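Local coordinates for surface layer protein (PDB 4UJ7) that probably self-assembles into the crystalline surface layer that coats the bacterial cell, this fragment being domains 5 and 6, with bound calcium ions, at residues 122-126 / 127-131; 142-145 / 146-150; 65-68 / 69-72. All coordinates share one frame; numbering follows the deposited sequence. Where two conformers were deposited one is given.

Contact 1. Residues 122-126 / 127-131; sequences KIDKS and ATESP. With CA (calcium ion), chain B; CA (calcium ion), chain C.
Asp124, Ser126 and Glu129 build most of a calcium site in the loop that follows the strand 122-124. The ion of chain B is held by Asp124 O at 2.4 Å and by Ser126 O, and Glu129 grips it with both carboxylate oxygens, OE1 at 2.4 Å and OE2 at 2.5 Å. Waters 1 and 2 and Asn134 OD1 bring the coordination to seven. Glu129 OE1 and Ser126 O lie only 2.9 Å apart because both bind the metal. A bend at chi2 (-78°) folds the Glu129 carboxylate back towards the ion, and OE2 also accepts from Asn133 N. Asp124 gives the metal its backbone only; its carboxylate stacks on that of Glu129, the planes 20° apart, with OD2 3.3 Å from Glu129 CB. Asp124 OD1 takes the N-H of Ser126 at 3.1 Å from above its plane, an Asx turn, while OD2 is hydrogen-bonded to Thr218 OG1. Were Asp124 replaced by alanine, Ser126 N and Thr218 OG1 would probably be left without this partner, the Asx turn lost and the Glu129 carboxylate without the group it stacks on. Further along the loop, in one of two Ser126 conformers, OG accepts from Thr128 N at 3.2 Å, almost straight at 173°, though its stronger polar partner is Thr219. Lys122 O binds the second calcium, of chain C, with Asp119, Asp120, Asn133, Asp135 and waters 3 and 4. Strand 122-124 runs parallel to strand 206-216 at the edge of its sheet, and Ile123 and Lys125 form backbone bonds to Ile216.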
# COMPACT_ATOMS: atom_id res chain seq x y z
N LYS A 122 -6.43 7.55 -5.96
CA LYS A 122 -7.07 8.73 -6.51
C LYS A 122 -6.12 9.93 -6.53
O LYS A 122 -5.27 10.08 -5.65
CB LYS A 122 -8.30 9.10 -5.69
CG LYS A 122 -9.28 7.95 -5.53
CD LYS A 122 -10.44 8.33 -4.62
CE LYS A 122 -11.31 7.11 -4.37
NZ LYS A 122 -11.44 6.29 -5.61
N ILE A 123 -6.31 10.79 -7.54
CA ILE A 123 -5.64 12.09 -7.66
C ILE A 123 -6.76 13.12 -7.76
O ILE A 123 -7.62 13.05 -8.65
CB ILE A 123 -4.76 12.17 -8.93
CG1 ILE A 123 -3.57 11.18 -8.83
CG2 ILE A 123 -4.30 13.60 -9.19
CD1 ILE A 123 -2.90 10.88 -10.16
N ASP A 124 -6.75 14.10 -6.85
CA ASP A 124 -7.83 15.09 -6.77
C ASP A 124 -7.36 16.38 -7.45
O ASP A 124 -6.52 17.11 -6.90
CB ASP A 124 -8.18 15.33 -5.30
CG ASP A 124 -9.46 16.14 -5.11
OD1 ASP A 124 -9.93 16.80 -6.06
OD2 ASP A 124 -9.98 16.11 -3.98
N LYS A 125 -7.88 16.63 -8.65
CA LYS A 125 -7.45 17.81 -9.42
C LYS A 125 -8.06 19.13 -8.94
O LYS A 125 -7.84 20.17 -9.57
CB LYS A 125 -7.61 17.61 -10.93
CG LYS A 125 -9.04 17.49 -11.43
CD LYS A 125 -9.07 17.43 -12.95
CE LYS A 125 -10.49 17.50 -13.49
NZ LYS A 125 -11.10 18.86 -13.32
N SER A 126 -8.83 19.09 -7.85
CA SER A 126 -9.24 20.30 -7.15
C SER A 126 -8.01 21.08 -6.73
O SER A 126 -6.95 20.49 -6.45
CB SER A 126 -10.06 19.96 -5.89
OG SER A 126 -10.31 21.12 -5.09
N ALA A 127 -8.14 22.40 -6.65
CA ALA A 127 -7.05 23.26 -6.21
C ALA A 127 -6.92 23.34 -4.68
O ALA A 127 -5.88 23.77 -4.18
CB ALA A 127 -7.21 24.65 -6.83
N THR A 128 -7.94 22.90 -3.94
CA THR A 128 -7.95 23.16 -2.49
C THR A 128 -8.32 22.02 -1.53
O THR A 128 -8.60 22.28 -0.35
CB THR A 128 -8.89 24.33 -2.15
OG1 THR A 128 -10.12 24.18 -2.88
CG2 THR A 128 -8.24 25.66 -2.49
N GLU A 129 -8.31 20.77 -1.99
CA GLU A 129 -8.71 19.68 -1.07
C GLU A 129 -7.78 19.59 0.15
O GLU A 129 -6.59 19.89 0.06
CB GLU A 129 -8.89 18.33 -1.79
CG GLU A 129 -7.60 17.56 -2.08
CD GLU A 129 -6.80 18.08 -3.27
OE1 GLU A 129 -7.24 19.00 -3.98
OE2 GLU A 129 -5.70 17.54 -3.48
N SER A 130 -8.36 19.25 1.30
CA SER A 130 -7.60 19.08 2.53
C SER A 130 -8.03 17.76 3.17
O SER A 130 -9.21 17.57 3.47
CB SER A 130 -7.87 20.26 3.48
OG SER A 130 -7.01 20.22 4.61
N PRO A 131 -7.08 16.83 3.38
CA PRO A 131 -5.65 16.91 3.09
C PRO A 131 -5.38 16.90 1.58
O PRO A 131 -6.22 16.42 0.82
CB PRO A 131 -5.08 15.64 3.72
CG PRO A 131 -6.21 14.67 3.70
CD PRO A 131 -7.47 15.47 3.82
CA CA B . -5.49 18.79 -5.59
CA CA C . -4.03 9.74 -3.60
O HOH W 1 -4.18 19.75 -7.37
O HOH W 2 -4.23 20.44 -4.37
O HOH W 3 -2.08 11.22 -2.80
O HOH W 4 -4.06 9.35 -1.17

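Contact 2. Residues 142-145 / 146-150; sequences AVDA and NGNIV
Asp144 and Asn148 meet with the carboxylate and amide almost perpendicular, their planes 88° apart. Asn148 ND2 reaches the syn lone pair of Asp144 OD1 at 3.2 Å and makes a weak bond to OD2 as well. The same OD1 receives Asn148 N at 3.0 Å, from above the carboxylate plane, and a weak bond from Asn146 N. Asp144 can gather these donors because its CG sits between its backbone N and carbonyl carbon (chi1 73°), over the turn. Its OD2 accepts from Gly108 N and from water 5, which is weakly linked to Asn146 ND2. The turn is the tip of the beta hairpin of strands 135-144 and 149-152: a type I turn from Asp144 to Gly147 followed by a G1 beta bulge, with Gly147 N bonded to Asp144 O at 3.0 Å and Asp144 N to Asn148 O at 2.9 Å. Gly147 has positive phi, and any side chain there would collide with the carbonyl O of Asn146. Val143 and Ile149 form a non-hydrogen-bonded antiparallel pair; in one of two conformers Val143 CG1 lies against Gly147 CA at 3.5 Å. On the other face Val150 CG1 lies 3.7 Å from Asp144 OD2, while its CG2 approaches Ala142 CB.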
# COMPACT_ATOMS: atom_id res chain seq x y z
N ALA A 142 6.97 -9.31 -6.57
CA ALA A 142 7.04 -10.71 -7.00
C ALA A 142 6.58 -11.64 -5.86
O ALA A 142 6.96 -11.46 -4.70
CB ALA A 142 8.45 -11.04 -7.45
N VAL A 143 5.76 -12.63 -6.21
CA VAL A 143 5.08 -13.49 -5.24
C VAL A 143 5.32 -14.96 -5.59
O VAL A 143 5.13 -15.34 -6.74
CB VAL A 143 3.57 -13.16 -5.24
CG1 VAL A 143 2.81 -14.05 -4.27
CG2 VAL A 143 3.35 -11.70 -4.87
N ASP A 144 5.71 -15.78 -4.61
CA ASP A 144 5.91 -17.21 -4.89
C ASP A 144 4.59 -17.97 -4.93
O ASP A 144 3.52 -17.38 -4.71
CB ASP A 144 6.96 -17.84 -3.95
CG ASP A 144 6.46 -18.03 -2.53
OD1 ASP A 144 5.23 -17.99 -2.26
OD2 ASP A 144 7.31 -18.22 -1.64
N ALA A 145 4.65 -19.27 -5.20
CA ALA A 145 3.44 -20.07 -5.41
C ALA A 145 2.53 -20.12 -4.19
O ALA A 145 1.31 -20.30 -4.34
CB ALA A 145 3.80 -21.48 -5.87
N ASN A 146 3.11 -19.95 -3.00
CA ASN A 146 2.38 -19.99 -1.73
C ASN A 146 1.88 -18.61 -1.26
O ASN A 146 1.30 -18.49 -0.18
CB ASN A 146 3.23 -20.65 -0.64
CG ASN A 146 3.37 -22.15 -0.85
OD1 ASN A 146 2.41 -22.83 -1.20
ND2 ASN A 146 4.57 -22.67 -0.63
N GLY A 147 2.09 -17.60 -2.10
CA GLY A 147 1.57 -16.26 -1.80
C GLY A 147 2.52 -15.39 -0.98
O GLY A 147 2.12 -14.33 -0.48
N ASN A 148 3.77 -15.83 -0.83
CA ASN A 148 4.75 -15.02 -0.11
C ASN A 148 5.41 -13.98 -0.98
O ASN A 148 5.76 -14.25 -2.13
CB ASN A 148 5.84 -15.90 0.47
CG ASN A 148 5.30 -16.93 1.42
OD1 ASN A 148 4.94 -16.62 2.56
ND2 ASN A 148 5.28 -18.18 0.98
N ILE A 149 5.57 -12.77 -0.45
CA ILE A 149 6.28 -11.74 -1.18
C ILE A 149 7.77 -12.07 -1.15
O ILE A 149 8.40 -12.14 -0.08
CB ILE A 149 6.01 -10.31 -0.65
CG1 ILE A 149 4.61 -9.85 -1.07
CG2 ILE A 149 7.03 -9.32 -1.21
CD1 ILE A 149 4.15 -8.57 -0.42
N VAL A 150 8.32 -12.30 -2.34
CA VAL A 150 9.73 -12.69 -2.46
C VAL A 150 10.61 -11.59 -3.08
O VAL A 150 11.82 -11.69 -3.05
CB VAL A 150 9.92 -14.05 -3.19
CG1 VAL A 150 9.29 -15.17 -2.38
CG2 VAL A 150 9.34 -13.99 -4.61
O HOH W 5 7.14 -20.62 -0.12

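Contact 3. Residues 65-68 / 69-72; sequences VSNS and GIGQ
Asn67, Ser68 and Gly69 all have positive phi, giving two overlapping left-handed turns in which Gly69 N bonds to Ser66 O at 2.9 Å and Ile70 N to Asn67 O at 3.1 Å. Gly69 suits this bend: a CB on it would clash with Ser68 O and press on Val65 CG1, which lies 3.7 Å from Gly69 N. Asn67 then closes the loop with its side chain. With CG anti to the backbone N (chi1 -150°), ND2 is carried across to Ile70 O at 2.8 Å; the acceptor lies in the amide plane of Asn67, although the donor stands above the plane of that carbonyl. Gln72 comes over Asn67 from the far end of the loop, its extended chain bringing the amide to lie nearly parallel, 9° apart, with OE1 over Asn67 CG at 3.3 Å. The two amides are offset and not hydrogen-bonded to each other. Gln72 NE2 instead donates to Glu74 O and to water 6 at 2.9 Å. That water also lies 2.8 Å from Ser66 OG, so it bridges the two ends of the loop. Ile70 CG1 rests against Asn67 O. The loop links strands 61-65 and 74-81, neighbours in one antiparallel sheet: Ser66 bonds to Thr76 through its backbone and OG, while Gly69 and Gln72 form backbone hydrogen bonds with Val51 and Gly49 of the same domain.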
# COMPACT_ATOMS: atom_id res chain seq x y z
N VAL A 65 4.71 1.82 11.81
CA VAL A 65 3.40 2.33 11.39
C VAL A 65 3.51 3.76 10.88
O VAL A 65 4.27 4.59 11.43
CB VAL A 65 2.34 2.19 12.53
CG1 VAL A 65 2.75 2.93 13.80
CG2 VAL A 65 0.96 2.65 12.07
N SER A 66 2.73 4.07 9.85
CA SER A 66 2.79 5.40 9.23
C SER A 66 2.33 6.52 10.17
O SER A 66 1.56 6.28 11.13
CB SER A 66 2.00 5.41 7.91
OG SER A 66 0.59 5.27 8.13
N ASN A 67 2.80 7.74 9.89
CA ASN A 67 2.52 8.92 10.71
C ASN A 67 2.83 8.70 12.19
O ASN A 67 2.20 9.29 13.07
CB ASN A 67 1.11 9.51 10.51
CG ASN A 67 1.09 11.02 10.75
OD1 ASN A 67 1.82 11.74 10.05
ND2 ASN A 67 0.29 11.51 11.72
N SER A 68 3.77 7.80 12.45
CA SER A 68 4.09 7.39 13.84
C SER A 68 2.84 7.07 14.65
O SER A 68 2.79 7.28 15.87
CB SER A 68 4.94 8.45 14.52
OG SER A 68 6.15 8.58 13.78
N GLY A 69 1.83 6.54 13.98
CA GLY A 69 0.61 6.06 14.67
C GLY A 69 -0.26 7.11 15.35
O GLY A 69 -1.02 6.77 16.26
N ILE A 70 -0.16 8.37 14.93
CA ILE A 70 -0.97 9.43 15.56
C ILE A 70 -1.86 10.18 14.59
O ILE A 70 -1.57 10.26 13.38
CB ILE A 70 -0.12 10.43 16.39
CG1 ILE A 70 0.82 11.24 15.48
CG2 ILE A 70 0.64 9.69 17.50
CD1 ILE A 70 1.62 12.31 16.22
N GLY A 71 -2.97 10.67 15.13
CA GLY A 71 -3.78 11.72 14.50
C GLY A 71 -4.66 11.36 13.32
O GLY A 71 -5.24 12.25 12.70
N GLN A 72 -4.79 10.07 13.02
CA GLN A 72 -5.51 9.63 11.83
C GLN A 72 -6.54 8.56 12.15
O GLN A 72 -6.56 8.05 13.27
CB GLN A 72 -4.51 9.12 10.78
CG GLN A 72 -3.51 10.21 10.39
CD GLN A 72 -2.44 9.81 9.39
OE1 GLN A 72 -1.67 10.68 8.95
NE2 GLN A 72 -2.35 8.54 9.05
O HOH W 6 -0.52 7.54 7.03

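How the contacts relate
All three contacts are local, in loops or turns, and follow the chain in the order 3, 1, 2. Contact 3 belongs to the first of the two BIG2 (Ig-like) domains and the other two to the second. Contacts 1 and 2 lie on opposite sides of the chain's centre, their centres about 35 Å apart, and are linked by strand 135-144. Contact 3 comes near contact 1 without touching it: centres about 21 Å apart, nearest atoms about 8 Å, and the Ser66 side chain about 10 Å from that of calcium ligand Asp119. Contact 2, about 28 Å from contact 3 between centres, reaches the first domain through backbone bonds of Ile149 to Ser26 and Ala28.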